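PDB 3GBV: putative LacI-family transcriptional regulator, which probably regulates transcription of target genes in Bacteroides fragilis, by binding DNA in response to an effector, as other LacI-family proteins do. Local coordinates for residues D51-N56 with K143-V148; Y97-S102 with A107-F112; E137-R142 with D192-E197; T239-K242 with F248-A251. All coordinates share one frame; numbering follows the deposited sequence.

Contact 1. Residues D51-N56 with K143-V148; sequences DPYDYN and KIHEGV. With EDO (1,2-ethanediol), chain C.
Tyr53 and His145 meet across the mouth of the interlobe cleft, where a loop leaving the strand 43-50 of one lobe faces the turn that ends the strand 137-144 of the other. Their rings form an offset stack, with centroids 4.2 Å apart and planes inclined by 24°. The imidazole does not sit squarely on the phenol: His145 CB lies over the middle of the Tyr53 ring, 3.6 Å from its centroid in a CH-pi contact, while His145 ND1 comes within 3.2 Å of Tyr53 CE1. Pro52 CB lies against the opposite face of the phenol, leaving the ring sandwiched between its own neighbour and the other lobe. At the ring's edge, Val148 CG2 reaches Tyr53 CE2 at 3.6 Å. With CG anti to the carbonyl carbon (chi1 -47°), the Tyr53 ring is carried toward the turn, between Pro52 CB and His145 CB. Glu146 flanks the base of the side chain, its OE2 3.5 Å from Tyr53 CB. Asp51 OD1 accepts from Tyr53 N at 3.2 Å in an Asx turn, and Asp54 caps the helix 55-66. On the other side, residues His145 to Val148 make a type I' turn. A 1,2-ethanediol, probably from the crystallisation liquor, donates through O2 to Pro52 O at 2.8 Å and is also hydrogen-bonded to the backbone N of Thr78 and Val79. Loops at the ends of parallel strands facing one another across a cleft are the hallmark of the two-lobed periplasmic-binding-protein fold, in which LacI relatives bind their effectors.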
# COMPACT_ATOMS: atom_id res chain seq x y z
N ASP A 51 -3.49 -31.58 -3.79
CA ASP A 51 -2.12 -31.77 -4.24
C ASP A 51 -2.15 -31.10 -5.60
O ASP A 51 -2.88 -31.52 -6.49
CB ASP A 51 -1.79 -33.25 -4.39
CG ASP A 51 -0.31 -33.50 -4.60
OD1 ASP A 51 0.36 -32.62 -5.21
OD2 ASP A 51 0.19 -34.57 -4.18
N PRO A 52 -1.36 -30.04 -5.78
CA PRO A 52 -1.34 -29.32 -7.06
C PRO A 52 -0.62 -30.01 -8.22
O PRO A 52 -0.84 -29.67 -9.38
CB PRO A 52 -0.65 -27.99 -6.72
CG PRO A 52 -0.67 -27.93 -5.20
CD PRO A 52 -0.49 -29.37 -4.81
N TYR A 53 0.24 -30.98 -7.91
CA TYR A 53 1.00 -31.61 -8.98
C TYR A 53 0.69 -33.08 -9.23
O TYR A 53 1.32 -33.72 -10.07
CB TYR A 53 2.49 -31.40 -8.71
CG TYR A 53 2.79 -29.95 -8.37
CD1 TYR A 53 2.80 -29.51 -7.05
CD2 TYR A 53 2.96 -29.00 -9.38
CE1 TYR A 53 2.97 -28.16 -6.73
CE2 TYR A 53 3.13 -27.65 -9.08
CZ TYR A 53 3.14 -27.24 -7.76
OH TYR A 53 3.30 -25.91 -7.47
N ASP A 54 -0.30 -33.59 -8.51
CA ASP A 54 -0.72 -34.97 -8.67
C ASP A 54 -2.11 -34.94 -9.30
O ASP A 54 -3.11 -34.77 -8.60
CB ASP A 54 -0.78 -35.66 -7.31
CG ASP A 54 -1.10 -37.13 -7.41
OD1 ASP A 54 -2.05 -37.50 -8.14
OD2 ASP A 54 -0.39 -37.93 -6.76
N TYR A 55 -2.16 -35.08 -10.62
CA TYR A 55 -3.43 -35.04 -11.36
C TYR A 55 -4.49 -35.94 -10.77
O TYR A 55 -5.59 -35.49 -10.44
CB TYR A 55 -3.20 -35.43 -12.82
CG TYR A 55 -4.48 -35.74 -13.57
CD1 TYR A 55 -5.27 -34.72 -14.11
CD2 TYR A 55 -4.90 -37.06 -13.75
CE1 TYR A 55 -6.45 -35.02 -14.80
CE2 TYR A 55 -6.07 -37.37 -14.43
CZ TYR A 55 -6.84 -36.35 -14.96
OH TYR A 55 -7.98 -36.68 -15.66
N ASN A 56 -4.17 -37.22 -10.67
CA ASN A 56 -5.11 -38.19 -10.13
C ASN A 56 -5.59 -37.79 -8.75
O ASN A 56 -6.76 -37.98 -8.41
CB ASN A 56 -4.46 -39.58 -10.10
CG ASN A 56 -4.01 -40.04 -11.48
OD1 ASN A 56 -4.84 -40.37 -12.33
ND2 ASN A 56 -2.71 -40.05 -11.70
N LYS A 143 11.12 -21.74 -8.58
CA LYS A 143 11.11 -23.01 -7.89
C LYS A 143 10.02 -23.86 -8.51
O LYS A 143 8.83 -23.67 -8.25
CB LYS A 143 10.88 -22.85 -6.40
CG LYS A 143 11.55 -24.00 -5.67
CD LYS A 143 11.20 -24.11 -4.21
CE LYS A 143 11.91 -25.33 -3.66
NZ LYS A 143 11.91 -25.38 -2.18
N ILE A 144 10.45 -24.81 -9.33
CA ILE A 144 9.55 -25.68 -10.06
C ILE A 144 9.34 -27.08 -9.49
O ILE A 144 10.19 -27.63 -8.79
CB ILE A 144 10.02 -25.83 -11.51
CG1 ILE A 144 11.38 -26.54 -11.54
CG2 ILE A 144 10.17 -24.45 -12.14
CD1 ILE A 144 11.90 -26.78 -12.93
N HIS A 145 8.17 -27.64 -9.80
CA HIS A 145 7.81 -28.99 -9.39
C HIS A 145 7.50 -29.72 -10.69
O HIS A 145 6.85 -29.17 -11.57
CB HIS A 145 6.54 -29.00 -8.52
CG HIS A 145 6.64 -28.14 -7.29
ND1 HIS A 145 6.05 -28.50 -6.09
CD2 HIS A 145 7.21 -26.93 -7.08
CE1 HIS A 145 6.26 -27.54 -5.20
NE2 HIS A 145 6.96 -26.58 -5.77
N GLU A 146 7.99 -30.95 -10.81
CA GLU A 146 7.74 -31.76 -12.00
C GLU A 146 8.04 -30.97 -13.27
O GLU A 146 7.52 -31.29 -14.34
CB GLU A 146 6.29 -32.23 -12.01
CG GLU A 146 5.73 -32.55 -10.63
CD GLU A 146 5.07 -33.91 -10.57
OE1 GLU A 146 5.79 -34.93 -10.49
OE2 GLU A 146 3.82 -33.96 -10.61
N GLY A 147 8.85 -29.93 -13.14
CA GLY A 147 9.19 -29.11 -14.29
C GLY A 147 8.31 -27.87 -14.44
O GLY A 147 8.82 -26.80 -14.78
N VAL A 148 7.02 -28.01 -14.18
CA VAL A 148 6.07 -26.90 -14.31
C VAL A 148 6.42 -25.71 -13.40
O VAL A 148 7.03 -25.88 -12.35
CB VAL A 148 4.62 -27.34 -13.97
CG1 VAL A 148 4.27 -28.60 -14.76
CG2 VAL A 148 4.48 -27.59 -12.47
C1 EDO C . -5.25 -27.06 -9.89
O1 EDO C . -4.91 -26.07 -10.87
C2 EDO C . -4.29 -28.25 -10.00
O2 EDO C . -2.94 -27.80 -9.81

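Contact 2. Residues Y97-S102 with A107-F112; sequences YIYIDS and APPLAF
Tyr97 O and Tyr99 N both engage the segment 107-112, the carbonyl accepting from Leu110 N at 2.8 Å and the amide donating to Ala111 O at 2.9 Å, where strand 97-100 runs parallel to the chain leading into strand 111-114. Tyr99 pairs with Phe112, and their side chains fall on one face of the sheet; Ile98 and Ala111 occupy the other, where Ile98 CG2 lies against Ala111 O. Both tyrosines bring their hydroxyls to the loop before strand 111-114, with Ala107 O at the ring edges. Tyr99 OH donates to Ala107 O at 3.1 Å, in the carbonyl plane and on a lone pair. Tyr97 OH lies 3.2 Å from that same oxygen, and a water joins this hydroxyl to Pro108 O. Tyr97 carries CG between the backbone N and the carbonyl carbon (chi1 63°), which brings its phenol alongside Pro109. The Pro109 side chain crosses those of Tyr97 and Tyr99 at about a right angle and meets both rings obliquely: its CG is 3.4 Å from Tyr99 CD2 and its CB 3.7 Å from Tyr97 CE1. The Phe112 ring turns its edge to Tyr99 CB and to Asp101 C, with CE1 3.5 Å from Ser102 C. The strands are joined by loop alone. Helix 84-93 packs on Tyr97 and Tyr99, whereas helix 254-270 meets Ile98 and Leu110 from the other face. Strand 72-75 hydrogen-bonds to the far edge of 97-100, which places this pair inside the parallel sheet of one lobe of the periplasmic-binding-protein fold.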
# COMPACT_ATOMS: atom_id res chain seq x y z
N TYR A 97 -18.44 -20.37 -9.58
CA TYR A 97 -17.13 -20.45 -8.97
C TYR A 97 -16.29 -19.19 -9.16
O TYR A 97 -16.42 -18.47 -10.16
CB TYR A 97 -16.37 -21.68 -9.48
CG TYR A 97 -16.07 -21.69 -10.96
CD1 TYR A 97 -14.88 -21.15 -11.44
CD2 TYR A 97 -16.93 -22.32 -11.86
CE1 TYR A 97 -14.55 -21.25 -12.79
CE2 TYR A 97 -16.60 -22.42 -13.22
CZ TYR A 97 -15.41 -21.89 -13.67
OH TYR A 97 -15.07 -22.02 -15.00
N ILE A 98 -15.44 -18.94 -8.18
CA ILE A 98 -14.58 -17.77 -8.17
C ILE A 98 -13.10 -18.13 -8.21
O ILE A 98 -12.64 -19.01 -7.48
CB ILE A 98 -14.83 -16.92 -6.90
CG1 ILE A 98 -16.26 -16.37 -6.93
CG2 ILE A 98 -13.80 -15.80 -6.80
CD1 ILE A 98 -16.65 -15.65 -5.67
N TYR A 99 -12.35 -17.46 -9.08
CA TYR A 99 -10.92 -17.69 -9.15
C TYR A 99 -10.21 -16.65 -8.30
O TYR A 99 -10.61 -15.49 -8.23
CB TYR A 99 -10.37 -17.55 -10.58
CG TYR A 99 -10.68 -18.69 -11.54
CD1 TYR A 99 -10.72 -20.02 -11.09
CD2 TYR A 99 -10.88 -18.44 -12.89
CE1 TYR A 99 -10.95 -21.07 -11.99
CE2 TYR A 99 -11.11 -19.48 -13.79
CZ TYR A 99 -11.15 -20.78 -13.34
OH TYR A 99 -11.39 -21.80 -14.24
N ILE A 100 -9.16 -17.10 -7.63
CA ILE A 100 -8.35 -16.21 -6.83
C ILE A 100 -6.91 -16.46 -7.26
O ILE A 100 -6.55 -17.58 -7.63
CB ILE A 100 -8.48 -16.49 -5.32
CG1 ILE A 100 -8.30 -17.98 -5.05
CG2 ILE A 100 -9.82 -16.00 -4.83
CD1 ILE A 100 -8.39 -18.35 -3.57
N ASP A 101 -6.12 -15.40 -7.23
CA ASP A 101 -4.71 -15.44 -7.59
C ASP A 101 -4.43 -15.57 -9.09
O ASP A 101 -3.86 -14.66 -9.69
CB ASP A 101 -4.02 -16.58 -6.84
CG ASP A 101 -2.53 -16.48 -6.92
OD1 ASP A 101 -2.00 -15.44 -6.46
OD2 ASP A 101 -1.90 -17.41 -7.45
N SER A 102 -4.83 -16.69 -9.68
CA SER A 102 -4.61 -16.91 -11.11
C SER A 102 -5.93 -17.03 -11.86
O SER A 102 -6.91 -17.55 -11.31
CB SER A 102 -3.81 -18.20 -11.35
OG SER A 102 -2.52 -18.15 -10.78
N ALA A 107 -11.58 -20.66 -19.35
CA ALA A 107 -12.67 -21.07 -18.46
C ALA A 107 -13.07 -19.95 -17.50
O ALA A 107 -12.87 -20.07 -16.29
CB ALA A 107 -12.26 -22.31 -17.68
N PRO A 108 -13.65 -18.86 -18.02
CA PRO A 108 -14.07 -17.72 -17.20
C PRO A 108 -14.95 -18.09 -16.01
O PRO A 108 -15.88 -18.90 -16.13
CB PRO A 108 -14.77 -16.80 -18.20
CG PRO A 108 -15.27 -17.73 -19.24
CD PRO A 108 -14.11 -18.69 -19.41
N PRO A 109 -14.65 -17.50 -14.84
CA PRO A 109 -15.40 -17.74 -13.60
C PRO A 109 -16.48 -16.68 -13.43
O PRO A 109 -16.71 -15.87 -14.33
CB PRO A 109 -14.32 -17.57 -12.55
CG PRO A 109 -13.59 -16.36 -13.09
CD PRO A 109 -13.45 -16.70 -14.57
N LEU A 110 -17.12 -16.69 -12.27
CA LEU A 110 -18.14 -15.71 -11.95
C LEU A 110 -17.40 -14.43 -11.61
O LEU A 110 -17.83 -13.34 -11.97
CB LEU A 110 -18.96 -16.16 -10.74
CG LEU A 110 -19.78 -15.06 -10.05
CD1 LEU A 110 -20.93 -14.60 -10.94
CD2 LEU A 110 -20.31 -15.60 -8.73
N ALA A 111 -16.28 -14.59 -10.91
CA ALA A 111 -15.45 -13.47 -10.48
C ALA A 111 -14.00 -13.89 -10.19
O ALA A 111 -13.73 -15.05 -9.87
CB ALA A 111 -16.06 -12.82 -9.25
N PHE A 112 -13.09 -12.92 -10.29
CA PHE A 112 -11.67 -13.15 -10.06
C PHE A 112 -11.11 -12.09 -9.13
O PHE A 112 -11.44 -10.91 -9.25
CB PHE A 112 -10.89 -13.10 -11.38
CG PHE A 112 -9.39 -13.02 -11.20
CD1 PHE A 112 -8.66 -14.13 -10.79
CD2 PHE A 112 -8.71 -11.83 -11.44
CE1 PHE A 112 -7.27 -14.06 -10.62
CE2 PHE A 112 -7.32 -11.74 -11.27
CZ PHE A 112 -6.60 -12.86 -10.86
O HOH W 1 -16.28 -21.17 -17.82

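Contact 3. Residues E137-R142 with D192-E197; sequences EIVIFR and DDFFRE
Val139 and Phe194 approach from opposite directions, the valine rising from the strand 137-144 and the phenylalanine descending from the helix 187-197. This is the helix-on-sheet layer of a Rossmann-like lobe: the helix belongs to a beta-alpha-beta crossover from the strand 173-180 to the strand 203-206, and it passes over the strand 137-144 that lies between them. The end of the Phe194 ring settles on the fork of the valine. Its CZ is 3.7 Å from Val139 CG2 and 3.8 Å from Val139 CG1; the valine CB and both methyls close on CZ, with CE1 on the CG2 side and CE2 on the CG1 side. Setting CG opposite the backbone N (chi1 174°) carries the Phe194 ring toward the sheet, across the 10.1 Å that separates the CA atoms of Val139 and Phe194. Next along the helix, Phe195 is turned differently. Its ring presents a face to Phe194, whose CD2 stands 3.8 Å above that plane, and Phe195 CE2 in turn lies in the plane of the Phe194 ring, at its edge. Phe195 also reaches Phe141, though more loosely, with 4.3 Å between Phe195 CZ and Phe141 CZ. The surrounding aromatic layer includes Phe226, whose ring meets Phe195 edge-to-face, and Lys223 makes a cation-pi contact with that same ring. Between strand and helix the contact is apolar. On the helix, Arg196 grips Asp193 one turn earlier in a salt bridge, Arg196 NH1 to Asp193 OD1 at 2.7 Å, with the carboxylate oxygen in the guanidinium plane.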
# COMPACT_ATOMS: atom_id res chain seq x y z
N GLU A 137 23.79 -7.61 -15.44
CA GLU A 137 22.88 -8.75 -15.37
C GLU A 137 22.06 -8.76 -14.10
O GLU A 137 22.42 -8.15 -13.10
CB GLU A 137 23.66 -10.07 -15.42
CG GLU A 137 24.53 -10.28 -16.63
CD GLU A 137 25.35 -11.56 -16.52
OE1 GLU A 137 26.20 -11.64 -15.61
OE2 GLU A 137 25.14 -12.48 -17.34
N ILE A 138 20.94 -9.48 -14.16
CA ILE A 138 20.06 -9.65 -13.01
C ILE A 138 19.56 -11.07 -13.15
O ILE A 138 19.72 -11.69 -14.21
CB ILE A 138 18.89 -8.64 -13.02
CG1 ILE A 138 18.07 -8.75 -14.31
CG2 ILE A 138 19.43 -7.22 -12.87
CD1 ILE A 138 16.98 -9.81 -14.28
N VAL A 139 18.97 -11.62 -12.10
CA VAL A 139 18.49 -12.98 -12.20
C VAL A 139 17.11 -13.18 -11.62
O VAL A 139 16.74 -12.58 -10.62
CB VAL A 139 19.46 -13.96 -11.50
CG1 VAL A 139 19.63 -13.57 -10.04
CG2 VAL A 139 18.95 -15.39 -11.63
N ILE A 140 16.34 -14.04 -12.29
CA ILE A 140 15.00 -14.39 -11.85
C ILE A 140 15.15 -15.73 -11.13
O ILE A 140 15.74 -16.66 -11.67
CB ILE A 140 14.05 -14.62 -13.04
CG1 ILE A 140 13.86 -13.32 -13.82
CG2 ILE A 140 12.72 -15.17 -12.53
CD1 ILE A 140 13.12 -13.50 -15.12
N PHE A 141 14.60 -15.82 -9.92
CA PHE A 141 14.65 -17.05 -9.14
C PHE A 141 13.29 -17.74 -9.22
O PHE A 141 12.25 -17.12 -8.99
CB PHE A 141 14.97 -16.74 -7.68
CG PHE A 141 16.36 -16.25 -7.44
CD1 PHE A 141 17.44 -17.14 -7.45
CD2 PHE A 141 16.61 -14.90 -7.21
CE1 PHE A 141 18.75 -16.68 -7.24
CE2 PHE A 141 17.90 -14.43 -7.00
CZ PHE A 141 18.98 -15.33 -7.01
N ARG A 142 13.31 -19.03 -9.53
CA ARG A 142 12.09 -19.81 -9.61
C ARG A 142 12.25 -21.08 -8.81
O ARG A 142 13.35 -21.46 -8.42
CB ARG A 142 11.75 -20.24 -11.04
CG ARG A 142 11.61 -19.14 -12.06
CD ARG A 142 10.93 -19.71 -13.29
NE ARG A 142 11.09 -18.85 -14.46
CZ ARG A 142 12.10 -18.96 -15.32
NH1 ARG A 142 13.02 -19.90 -15.14
NH2 ARG A 142 12.20 -18.12 -16.34
N ASP A 192 24.77 -22.23 -4.54
CA ASP A 192 26.23 -22.22 -4.52
C ASP A 192 26.80 -22.25 -5.94
O ASP A 192 27.66 -21.44 -6.28
CB ASP A 192 26.80 -23.41 -3.74
CG ASP A 192 26.53 -23.32 -2.25
OD1 ASP A 192 26.59 -22.20 -1.70
OD2 ASP A 192 26.29 -24.37 -1.62
N ASP A 193 26.31 -23.17 -6.76
CA ASP A 193 26.80 -23.26 -8.13
C ASP A 193 26.51 -21.97 -8.89
O ASP A 193 27.39 -21.44 -9.57
CB ASP A 193 26.17 -24.45 -8.86
CG ASP A 193 26.65 -25.80 -8.31
OD1 ASP A 193 27.88 -25.94 -8.08
OD2 ASP A 193 25.83 -26.72 -8.12
N PHE A 194 25.30 -21.45 -8.76
CA PHE A 194 24.93 -20.22 -9.46
C PHE A 194 25.82 -19.04 -9.09
O PHE A 194 26.38 -18.38 -9.97
CB PHE A 194 23.46 -19.84 -9.17
CG PHE A 194 23.07 -18.50 -9.74
CD1 PHE A 194 22.77 -18.36 -11.09
CD2 PHE A 194 23.06 -17.36 -8.93
CE1 PHE A 194 22.47 -17.11 -11.63
CE2 PHE A 194 22.76 -16.11 -9.46
CZ PHE A 194 22.47 -15.98 -10.81
N PHE A 195 25.95 -18.77 -7.80
CA PHE A 195 26.76 -17.64 -7.36
C PHE A 195 28.24 -17.87 -7.65
O PHE A 195 29.02 -16.92 -7.72
CB PHE A 195 26.52 -17.37 -5.88
CG PHE A 195 25.25 -16.64 -5.60
CD1 PHE A 195 24.30 -17.15 -4.72
CD2 PHE A 195 24.99 -15.42 -6.23
CE1 PHE A 195 23.11 -16.46 -4.47
CE2 PHE A 195 23.80 -14.73 -5.99
CZ PHE A 195 22.86 -15.25 -5.11
N ARG A 196 28.61 -19.13 -7.82
CA ARG A 196 29.99 -19.49 -8.12
C ARG A 196 30.25 -19.15 -9.57
O ARG A 196 31.23 -18.48 -9.90
CB ARG A 196 30.21 -20.99 -7.90
CG ARG A 196 31.54 -21.50 -8.41
CD ARG A 196 31.72 -22.97 -8.04
NE ARG A 196 31.64 -23.16 -6.60
CZ ARG A 196 30.73 -23.91 -5.99
NH1 ARG A 196 29.81 -24.55 -6.70
NH2 ARG A 196 30.73 -24.00 -4.67
N GLU A 197 29.36 -19.61 -10.44
CA GLU A 197 29.47 -19.37 -11.87
C GLU A 197 29.09 -17.93 -12.23
O GLU A 197 29.45 -17.43 -13.30
CB GLU A 197 28.58 -20.37 -12.63
CG GLU A 197 28.86 -20.44 -14.12
CD GLU A 197 30.35 -20.37 -14.43
OE1 GLU A 197 31.12 -21.17 -13.85
OE2 GLU A 197 30.73 -19.52 -15.26

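Contact 4. Residues T239-K242 with F248-A251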
# COMPACT_ATOMS: atom_id res chain seq x y z
N THR A 239 11.04 -10.93 7.73
CA THR A 239 12.27 -10.99 8.51
C THR A 239 13.45 -10.69 7.59
O THR A 239 14.34 -9.91 7.94
CB THR A 239 12.47 -12.40 9.14
OG1 THR A 239 11.43 -12.64 10.10
CG2 THR A 239 13.82 -12.50 9.86
N CYS A 240 13.45 -11.29 6.40
CA CYS A 240 14.52 -11.06 5.43
C CYS A 240 14.48 -9.62 4.98
O CYS A 240 15.51 -9.05 4.63
CB CYS A 240 14.37 -11.97 4.21
SG CYS A 240 14.60 -13.72 4.53
N LEU A 241 13.28 -9.04 4.96
CA LEU A 241 13.09 -7.66 4.56
C LEU A 241 13.74 -6.77 5.61
O LEU A 241 14.44 -5.79 5.30
CB LEU A 241 11.61 -7.31 4.46
CG LEU A 241 11.31 -5.84 4.14
CD1 LEU A 241 11.76 -5.51 2.71
CD2 LEU A 241 9.82 -5.56 4.32
N LYS A 242 13.50 -7.10 6.87
CA LYS A 242 14.06 -6.32 7.96
C LYS A 242 15.55 -6.52 8.16
O LYS A 242 16.22 -5.64 8.66
CB LYS A 242 13.30 -6.63 9.26
CG LYS A 242 12.00 -5.86 9.37
CD LYS A 242 11.15 -6.33 10.52
CE LYS A 242 10.01 -5.35 10.76
NZ LYS A 242 8.98 -5.85 11.71
N PHE A 248 12.74 -5.16 -1.35
CA PHE A 248 11.35 -4.81 -1.52
C PHE A 248 10.51 -6.09 -1.51
O PHE A 248 10.97 -7.16 -1.94
CB PHE A 248 11.10 -4.09 -2.85
CG PHE A 248 11.85 -2.80 -3.02
CD1 PHE A 248 11.69 -1.75 -2.11
CD2 PHE A 248 12.68 -2.60 -4.12
CE1 PHE A 248 12.35 -0.54 -2.30
CE2 PHE A 248 13.35 -1.39 -4.31
CZ PHE A 248 13.18 -0.35 -3.41
N LEU A 249 9.29 -5.96 -1.02
CA LEU A 249 8.32 -7.05 -1.03
C LEU A 249 7.07 -6.43 -1.65
O LEU A 249 6.69 -5.30 -1.33
CB LEU A 249 8.02 -7.57 0.38
CG LEU A 249 9.11 -8.40 1.07
CD1 LEU A 249 8.67 -8.75 2.49
CD2 LEU A 249 9.38 -9.67 0.26
N ILE A 250 6.43 -7.17 -2.55
CA ILE A 250 5.21 -6.70 -3.18
C ILE A 250 4.07 -7.49 -2.58
O ILE A 250 4.09 -8.72 -2.57
CB ILE A 250 5.27 -6.92 -4.70
CG1 ILE A 250 6.40 -6.05 -5.28
CG2 ILE A 250 3.91 -6.60 -5.32
CD1 ILE A 250 6.74 -6.33 -6.74
N ALA A 251 3.08 -6.79 -2.04
CA ALA A 251 1.94 -7.44 -1.41
C ALA A 251 0.69 -7.32 -2.27
O ALA A 251 0.60 -6.46 -3.14
CB ALA A 251 1.69 -6.83 -0.04
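Leu241 CB, the first atom of the side chain that leaves the helix 235-243 for the sheet, already touches its partner: Leu249 CD1 lies 3.8 Å from it. Beyond it, a chi1 of 176° places Leu241 CG beside the carbonyl carbon, which directs the branch toward the strand and leaves CG itself 4.3 Å from the same Leu249 methyl. The chain then forks. Leu241 CD2 stays beside Leu249, 3.9 Å from its CD1, so that one methyl of Leu249 is met by both CB and CD2 of Leu241. Leu241 CD1 takes the other direction and comes over the backbone of the strand, 4.2 Å from Phe248 N. The helix and the strand are consecutive elements of a beta-alpha-beta unit, strand 227-231, helix 235-243, strand 246-251, whose two strands run parallel in the mixed sheet; the leucine pair is where the crossover helix rests on the second of them. The connection is short, and the backbone of Cys240 is hydrogen-bonded to that of Val246, and Thr245 OG1 is hydrogen-bonded to Cys240 O. Leu249 has CG anti to its carbonyl carbon (chi1 -73°) and is extended beyond it, which delivers CD1 up to the helix. Its neighbour Phe248 points away from the helix, to the sheet's other side, where it packs on Met127 and Leu131 of the helix 117-131 and on Leu130 of the second subunit. Ile291, in a loop, touches Leu241 as well, and Lys242 NZ makes a salt bridge with Asp292 OD1.

Contact 1 is the surface member of the set and lies where the two lobes face each other; contacts 3 and 4 are buried, and contact 2 is partly so. Contacts 1 and 3 share the strand 137-144: its interior packs under a helix, while its end and the following turn reach toward the other lobe. Contacts 3 and 4 are helix-on-strand packings in the mixed sheet, about 20 Å apart between centres, and both are apolar. Contact 2, in the parallel sheet of the other lobe, relies instead on backbone pairing and tyrosine hydroxyls, and contact 1 on ring stacking. In sequence, contact 2 is nested inside the loop closed by contact 1.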